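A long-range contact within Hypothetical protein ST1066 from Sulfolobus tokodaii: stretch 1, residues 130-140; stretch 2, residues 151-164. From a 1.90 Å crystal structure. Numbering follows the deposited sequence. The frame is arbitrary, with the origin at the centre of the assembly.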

ATOM      1  N   SER A 130       8.980 -13.221  12.995  1.00 33.02           N
ATOM      2  CA  SER A 130       7.599 -12.920  13.335  1.00 31.92           C
ATOM      3  C   SER A 130       6.974 -12.022  12.257  1.00 30.79           C
ATOM      4  O   SER A 130       7.689 -11.473  11.421  1.00 29.78           O
ATOM      5  CB  SER A 130       7.530 -12.249  14.699  1.00 31.93           C
ATOM      6  OG  SER A 130       8.142 -10.980  14.685  1.00 32.10           O
ATOM      7  N   ALA A 131       5.651 -11.894  12.272  1.00 29.07           N
ATOM      8  CA  ALA A 131       4.944 -11.046  11.300  1.00 27.86           C
ATOM      9  C   ALA A 131       5.446  -9.593  11.324  1.00 26.94           C
ATOM     10  O   ALA A 131       5.778  -9.020  10.276  1.00 25.91           O
ATOM     11  CB  ALA A 131       3.454 -11.098  11.558  1.00 27.95           C
ATOM     12  N   GLY A 132       5.507  -9.006  12.519  1.00 25.98           N
ATOM     13  CA  GLY A 132       6.011  -7.637  12.684  1.00 24.95           C
ATOM     14  C   GLY A 132       7.453  -7.491  12.214  1.00 23.90           C
ATOM     15  O   GLY A 132       7.789  -6.571  11.462  1.00 23.14           O
ATOM     16  N   GLN A 133       8.304  -8.413  12.635  1.00 23.32           N
ATOM     17  CA  GLN A 133       9.710  -8.411  12.190  1.00 22.96           C
ATOM     18  C   GLN A 133       9.879  -8.583  10.673  1.00 21.41           C
ATOM     19  O   GLN A 133      10.689  -7.876  10.050  1.00 21.06           O
ATOM     20  CB  GLN A 133      10.468  -9.527  12.892  1.00 23.46           C
ATOM     21  CG  GLN A 133      10.759  -9.253  14.365  1.00 26.65           C
ATOM     22  CD  GLN A 133      11.505 -10.427  14.993  1.00 30.07           C
ATOM     23  OE1 GLN A 133      11.374 -11.570  14.551  1.00 30.15           O
ATOM     24  NE2 GLN A 133      12.308 -10.140  16.017  1.00 33.24           N
ATOM     25  N   SER A 134       9.136  -9.531  10.101  1.00 19.98           N
ATOM     26  CA  SER A 134       9.160  -9.824   8.656  1.00 19.41           C
ATOM     27  C   SER A 134       8.816  -8.579   7.823  1.00 18.38           C
ATOM     28  O   SER A 134       9.571  -8.228   6.898  1.00 17.36           O
ATOM     29  CB  SER A 134       8.179 -10.953   8.317  1.00 18.80           C
ATOM     30  OG  SER A 134       8.164 -11.215   6.916  1.00 21.33           O
ATOM     31  N   VAL A 135       7.689  -7.929   8.145  1.00 17.09           N
ATOM     32  CA  VAL A 135       7.287  -6.701   7.422  1.00 16.09           C
ATOM     33  C   VAL A 135       8.271  -5.549   7.618  1.00 16.27           C
ATOM     34  O   VAL A 135       8.550  -4.803   6.672  1.00 15.43           O
ATOM     35  CB  VAL A 135       5.803  -6.268   7.643  1.00 16.82           C
ATOM     36  CG1 VAL A 135       5.585  -5.529   8.987  1.00 16.86           C
ATOM     37  CG2 VAL A 135       5.345  -5.348   6.495  1.00 15.06           C
ATOM     38  N   LEU A 136       8.817  -5.403   8.825  1.00 15.11           N
ATOM     39  CA  LEU A 136       9.807  -4.346   9.033  1.00 15.41           C
ATOM     40  C   LEU A 136      11.034  -4.588   8.211  1.00 14.81           C
ATOM     41  O   LEU A 136      11.545  -3.649   7.572  1.00 14.95           O
ATOM     42  CB  LEU A 136      10.185  -4.188  10.520  1.00 15.43           C
ATOM     43  CG  LEU A 136       9.069  -3.542  11.355  1.00 16.40           C
ATOM     44  CD1 LEU A 136       9.384  -3.687  12.866  1.00 17.81           C
ATOM     45  CD2 LEU A 136       8.839  -2.090  10.971  1.00 16.54           C
ATOM     46  N   VAL A 137      11.510  -5.833   8.199  1.00 14.40           N
ATOM     47  CA  VAL A 137      12.696  -6.184   7.384  1.00 15.45           C
ATOM     48  C   VAL A 137      12.408  -5.974   5.876  1.00 14.76           C
ATOM     49  O   VAL A 137      13.219  -5.351   5.149  1.00 13.68           O
ATOM     50  CB  VAL A 137      13.194  -7.617   7.698  1.00 15.75           C
ATOM     51  CG1 VAL A 137      14.207  -8.136   6.646  1.00 17.30           C
ATOM     52  CG2 VAL A 137      13.811  -7.656   9.113  1.00 17.77           C
ATOM     53  N   ARG A 138      11.241  -6.444   5.422  1.00 13.68           N
ATOM     54  CA  ARG A 138      10.883  -6.315   4.000  1.00 13.49           C
ATOM     55  C   ARG A 138      10.692  -4.851   3.556  1.00 13.15           C
ATOM     56  O   ARG A 138      11.126  -4.446   2.455  1.00 13.46           O
ATOM     57  CB  ARG A 138       9.630  -7.167   3.693  1.00 13.42           C
ATOM     58  CG  ARG A 138       9.954  -8.678   3.601  1.00 12.64           C
ATOM     59  CD  ARG A 138       8.692  -9.519   3.263  1.00 14.83           C
ATOM     60  NE  ARG A 138       7.798  -9.694   4.418  1.00 16.22           N
ATOM     61  CZ  ARG A 138       6.621  -9.089   4.575  1.00 18.40           C
ATOM     62  NH1 ARG A 138       6.127  -8.260   3.650  1.00 15.27           N
ATOM     63  NH2 ARG A 138       5.908  -9.338   5.669  1.00 19.34           N
ATOM     64  N   THR A 139      10.063  -4.048   4.401  1.00 13.11           N
ATOM     65  CA  THR A 139       9.943  -2.611   4.111  1.00 13.12           C
ATOM     66  C   THR A 139      11.335  -1.941   4.084  1.00 13.06           C
ATOM     67  O   THR A 139      11.643  -1.133   3.195  1.00 12.53           O
ATOM     68  CB  THR A 139       8.970  -1.909   5.089  1.00 13.16           C
ATOM     69  OG1 THR A 139       7.660  -2.476   4.944  1.00 14.36           O
ATOM     70  CG2 THR A 139       8.872  -0.407   4.778  1.00 12.66           C
ATOM     71  N   SER A 140      12.189  -2.313   5.030  1.00 12.42           N
ATOM     72  CA  SER A 140      13.540  -1.779   5.087  1.00 12.95           C
ATOM     73  C   SER A 140      14.337  -2.180   3.835  1.00 12.69           C
ATOM     74  O   SER A 140      15.018  -1.347   3.237  1.00 13.16           O
ATOM     75  CB  SER A 140      14.238  -2.239   6.384  1.00 13.60           C
ATOM     76  OG  SER A 140      13.590  -1.685   7.505  1.00 15.53           O
ATOM     77  N   GLY A 151       5.971   0.090  -4.035  1.00 10.36           N
ATOM     78  CA  GLY A 151       4.650  -0.469  -3.757  1.00 10.24           C
ATOM     79  C   GLY A 151       4.743  -1.088  -2.382  1.00 10.92           C
ATOM     80  O   GLY A 151       5.445  -2.078  -2.179  1.00 11.02           O
ATOM     81  N   LEU A 152       4.056  -0.495  -1.420  1.00 10.43           N
ATOM     82  CA  LEU A 152       4.170  -0.985  -0.061  1.00 11.43           C
ATOM     83  C   LEU A 152       2.861  -1.603   0.416  1.00 12.11           C
ATOM     84  O   LEU A 152       1.825  -0.955   0.416  1.00 11.48           O
ATOM     85  CB  LEU A 152       4.646   0.118   0.876  1.00 11.66           C
ATOM     86  CG  LEU A 152       6.025   0.676   0.587  1.00 11.63           C
ATOM     87  CD1 LEU A 152       6.302   1.878   1.498  1.00 14.69           C
ATOM     88  CD2 LEU A 152       7.099  -0.418   0.774  1.00 13.89           C
ATOM     89  N   ASP A 153       2.923  -2.876   0.781  1.00 12.09           N
ATOM     90  CA  ASP A 153       1.748  -3.573   1.330  1.00 14.49           C
ATOM     91  C   ASP A 153       1.760  -3.537   2.878  1.00 15.34           C
ATOM     92  O   ASP A 153       2.720  -3.982   3.520  1.00 15.55           O
ATOM     93  CB  ASP A 153       1.737  -5.012   0.843  1.00 16.00           C
ATOM     94  CG  ASP A 153       0.469  -5.761   1.246  1.00 20.79           C
ATOM     95  OD1 ASP A 153      -0.609  -5.141   1.333  1.00 23.57           O
ATOM     96  OD2 ASP A 153       0.583  -6.963   1.496  1.00 27.15           O
ATOM     97  N   GLU A 154       0.688  -3.025   3.463  1.00 15.31           N
ATOM     98  CA  GLU A 154       0.447  -3.112   4.929  1.00 17.07           C
ATOM     99  C   GLU A 154       1.706  -2.994   5.773  1.00 16.98           C
ATOM    100  O   GLU A 154       2.022  -3.927   6.544  1.00 17.69           O
ATOM    101  CB  GLU A 154      -0.254  -4.438   5.278  1.00 16.60           C
ATOM    102  CG  GLU A 154      -1.642  -4.540   4.715  1.00 19.16           C
ATOM    103  CD  GLU A 154      -2.670  -3.730   5.504  1.00 22.87           C
ATOM    104  OE1 GLU A 154      -2.298  -2.919   6.395  1.00 21.33           O
ATOM    105  OE2 GLU A 154      -3.859  -3.915   5.191  1.00 26.48           O
ATOM    106  N   PRO A 155       2.442  -1.872   5.650  1.00 16.95           N
ATOM    107  CA  PRO A 155       3.751  -1.839   6.311  1.00 18.10           C
ATOM    108  C   PRO A 155       3.661  -1.732   7.851  1.00 20.08           C
ATOM    109  O   PRO A 155       4.674  -1.831   8.518  1.00 19.77           O
ATOM    110  CB  PRO A 155       4.418  -0.588   5.727  1.00 17.26           C
ATOM    111  CG  PRO A 155       3.280   0.301   5.300  1.00 17.59           C
ATOM    112  CD  PRO A 155       2.145  -0.620   4.909  1.00 17.32           C
ATOM    113  N   PHE A 156       2.451  -1.581   8.383  1.00 22.03           N
ATOM    114  CA  PHE A 156       2.271  -1.280   9.812  1.00 23.79           C
ATOM    115  C   PHE A 156       1.571  -2.403  10.557  1.00 23.82           C
ATOM    116  O   PHE A 156       1.451  -2.359  11.788  1.00 24.26           O
ATOM    117  CB  PHE A 156       1.450  -0.003  10.001  1.00 24.55           C
ATOM    118  CG  PHE A 156       1.901   1.158   9.153  1.00 26.36           C
ATOM    119  CD1 PHE A 156       3.086   1.820   9.426  1.00 26.52           C
ATOM    120  CD2 PHE A 156       1.099   1.611   8.103  1.00 28.19           C
ATOM    121  CE1 PHE A 156       3.495   2.907   8.655  1.00 28.35           C
ATOM    122  CE2 PHE A 156       1.493   2.697   7.329  1.00 29.06           C
ATOM    123  CZ  PHE A 156       2.694   3.342   7.607  1.00 28.35           C
ATOM    124  N   GLU A 157       1.105  -3.407   9.827  1.00 24.29           N
ATOM    125  CA  GLU A 157       0.306  -4.455  10.442  1.00 24.84           C
ATOM    126  C   GLU A 157       1.197  -5.349  11.296  1.00 24.53           C
ATOM    127  O   GLU A 157       2.285  -5.709  10.883  1.00 23.52           O
ATOM    128  CB  GLU A 157      -0.467  -5.229   9.378  1.00 25.84           C
ATOM    129  CG  GLU A 157      -1.447  -6.230   9.939  1.00 28.37           C
ATOM    130  CD  GLU A 157      -2.562  -6.596   8.968  1.00 34.20           C
ATOM    131  OE1 GLU A 157      -2.418  -6.386   7.742  1.00 35.39           O
ATOM    132  OE2 GLU A 157      -3.599  -7.106   9.445  1.00 37.17           O
ATOM    133  N   ASN A 158       0.762  -5.649  12.530  1.00 25.15           N
ATOM    134  CA  ASN A 158       1.576  -6.466  13.459  1.00 25.18           C
ATOM    135  C   ASN A 158       2.870  -5.775  13.944  1.00 24.25           C
ATOM    136  O   ASN A 158       3.783  -6.422  14.490  1.00 23.92           O
ATOM    137  CB  ASN A 158       1.892  -7.842  12.829  1.00 25.97           C
ATOM    138  CG  ASN A 158       0.642  -8.551  12.324  1.00 29.79           C
ATOM    139  OD1 ASN A 158      -0.353  -8.683  13.055  1.00 32.53           O
ATOM    140  ND2 ASN A 158       0.676  -8.995  11.064  1.00 32.69           N
ATOM    141  N   VAL A 159       2.943  -4.460  13.760  1.00 22.83           N
ATOM    142  CA  VAL A 159       4.093  -3.674  14.176  1.00 23.63           C
ATOM    143  C   VAL A 159       3.694  -2.801  15.382  1.00 24.16           C
ATOM    144  O   VAL A 159       2.682  -2.113  15.330  1.00 23.65           O
ATOM    145  CB  VAL A 159       4.625  -2.778  13.030  1.00 23.10           C
ATOM    146  CG1 VAL A 159       5.729  -1.885  13.549  1.00 23.59           C
ATOM    147  CG2 VAL A 159       5.154  -3.649  11.877  1.00 22.64           C
ATOM    148  N   ASP A 160       4.489  -2.840  16.453  1.00 25.80           N
ATOM    149  CA  ASP A 160       4.157  -2.090  17.676  1.00 26.48           C
ATOM    150  C   ASP A 160       4.223  -0.590  17.388  1.00 26.62           C
ATOM    151  O   ASP A 160       4.873  -0.178  16.432  1.00 25.22           O
ATOM    152  CB  ASP A 160       5.084  -2.480  18.840  1.00 27.26           C
ATOM    153  CG  ASP A 160       6.472  -1.854  18.738  1.00 29.51           C
ATOM    154  OD1 ASP A 160       7.268  -2.277  17.890  1.00 34.82           O
ATOM    155  OD2 ASP A 160       6.804  -0.961  19.530  1.00 33.98           O
ATOM    156  N   ALA A 161       3.552   0.223  18.211  1.00 26.35           N
ATOM    157  CA  ALA A 161       3.473   1.664  17.968  1.00 26.58           C
ATOM    158  C   ALA A 161       4.799   2.377  17.747  1.00 26.86           C
ATOM    159  O   ALA A 161       4.908   3.198  16.822  1.00 27.86           O
ATOM    160  CB  ALA A 161       2.650   2.374  19.079  1.00 26.69           C
ATOM    161  N   ALA A 162       5.800   2.085  18.576  1.00 26.68           N
ATOM    162  CA  ALA A 162       7.095   2.754  18.472  1.00 27.21           C
ATOM    163  C   ALA A 162       7.772   2.479  17.129  1.00 26.95           C
ATOM    164  O   ALA A 162       8.254   3.401  16.467  1.00 26.89           O
ATOM    165  CB  ALA A 162       8.021   2.355  19.648  1.00 27.26           C
ATOM    166  N   ARG A 163       7.787   1.212  16.723  1.00 26.47           N
ATOM    167  CA  ARG A 163       8.402   0.830  15.453  1.00 26.93           C
ATOM    168  C   ARG A 163       7.588   1.294  14.242  1.00 26.05           C
ATOM    169  O   ARG A 163       8.149   1.522  13.179  1.00 26.75           O
ATOM    170  CB  ARG A 163       8.682  -0.673  15.404  1.00 26.74           C
ATOM    171  CG  ARG A 163       9.833  -1.033  16.319  1.00 29.83           C
ATOM    172  CD  ARG A 163      10.017  -2.514  16.462  1.00 34.23           C
ATOM    173  NE  ARG A 163      10.919  -2.773  17.576  1.00 37.88           N
ATOM    174  CZ  ARG A 163      11.521  -3.928  17.812  1.00 41.57           C
ATOM    175  NH1 ARG A 163      11.318  -4.965  17.007  1.00 43.39           N
ATOM    176  NH2 ARG A 163      12.315  -4.051  18.873  1.00 42.46           N
ATOM    177  N   ARG A 164       6.283   1.454  14.415  1.00 25.48           N
ATOM    178  CA  ARG A 164       5.457   2.069  13.377  1.00 25.11           C
ATOM    179  C   ARG A 164       5.910   3.491  13.066  1.00 25.24           C
ATOM    180  O   ARG A 164       5.959   3.912  11.895  1.00 24.27           O
ATOM    181  CB  ARG A 164       3.992   2.082  13.772  1.00 25.27           C
ATOM    182  CG  ARG A 164       3.281   0.753  13.604  1.00 23.66           C
ATOM    183  CD  ARG A 164       1.887   0.850  14.157  1.00 23.62           C
ATOM    184  NE  ARG A 164       1.046  -0.225  13.641  1.00 24.34           N
ATOM    185  CZ  ARG A 164      -0.284  -0.220  13.645  1.00 26.29           C
ATOM    186  NH1 ARG A 164      -0.959   0.801  14.165  1.00 28.51           N
ATOM    187  NH2 ARG A 164      -0.943  -1.248  13.139  1.00 27.00           N
TER
HETATM  188  O   HOH W   1       2.718  -8.046   9.053  1.00 30.98           O
HETATM  189  O   HOH W   2       4.529  -9.762  14.982  1.00 33.53           O
HETATM  190  O   HOH W   3       3.543  -6.892   3.558  1.00 24.69           O
HETATM  191  O   HOH W   4       7.069  -2.023   7.583  1.00 20.35           O

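Helix 131-140 packs against the strand end, the turns and the helix start of residues 151-164, burying 482 Å² summed over both sides. No direct hydrogen bond crosses the contact; van der Waals packing and four bridging waters join the stretches, and a glycine allows the backbones to come close.

Van der Waals packing involves Val 135 above all, which is buried, directed toward the second stretch, and touches more of its residues than any other residue of the helix does. Its CG1 makes an apolar contact with Val 159 CG2 at 3.5 Å, and the same CG1 is 3.8 Å from Pro 155 O and 3.8 Å from Glu 157 O, while CG2 reaches to 3.6 Å from Glu 154 O. A short, branched side chain thus fills the hollow formed by two overlapping turns, type I from Glu 154 to Glu 157 and type II from Phe 156 to Val 159. One turn of helix further on, Thr 139 also points toward the partner: its OG1 is 3.8 Å from Pro 155 CB, and its CG2 is 4.4 Å from Leu 152 CD2. Leu 136 leaves the helix sideways, but its end comes nearer, placing CG 4.0 Å from Val 159 CG2 and CD1 3.8 Å from Arg 163 CD. The latter contact uses the aliphatic part of the arginine, whose NE keeps a long, charge-only salt bridge to Asp 160 OD1 (3.7 Å).

The backbones approach closely where Gly 132 and Val 159 have CA atoms 4.6 Å apart, and Gly 132 CA is 3.1 Å from Asn 158 O. Glycine suits this place because an ideal CB would lie only 2.3 Å from Asn 158 O, a clash. Next to it, the small Ala 131 sets its CB 3.5 Å from Asn 158 ND2; both residues are exposed. Asn 158 itself has positive phi (68°), a conformation asparagine tolerates well, within the type II turn.

Waters bridge the rest of the contact. Water 1 accepts from Asn 158 ND2 (3.0 Å) and donates to Glu 157 O (3.0 Å) and, weakly, to Ala 131 O (3.4 Å). Water 2 accepts from Gly 132 N (2.8 Å), a first-turn amide without a helical partner, and donates weakly to Asn 158 O (3.5 Å). Water 3 joins Arg 138 NH1 (2.9 Å) to Asp 153 O (3.0 Å); the guanidinium is steadied by Arg 138 NE donating to Ser 134 OG (2.9 Å). Water 4 donates to Pro 155 O (2.6 Å) and bonds Thr 139 OG1 (2.7 Å), so threonine serves both packing and polar bridging.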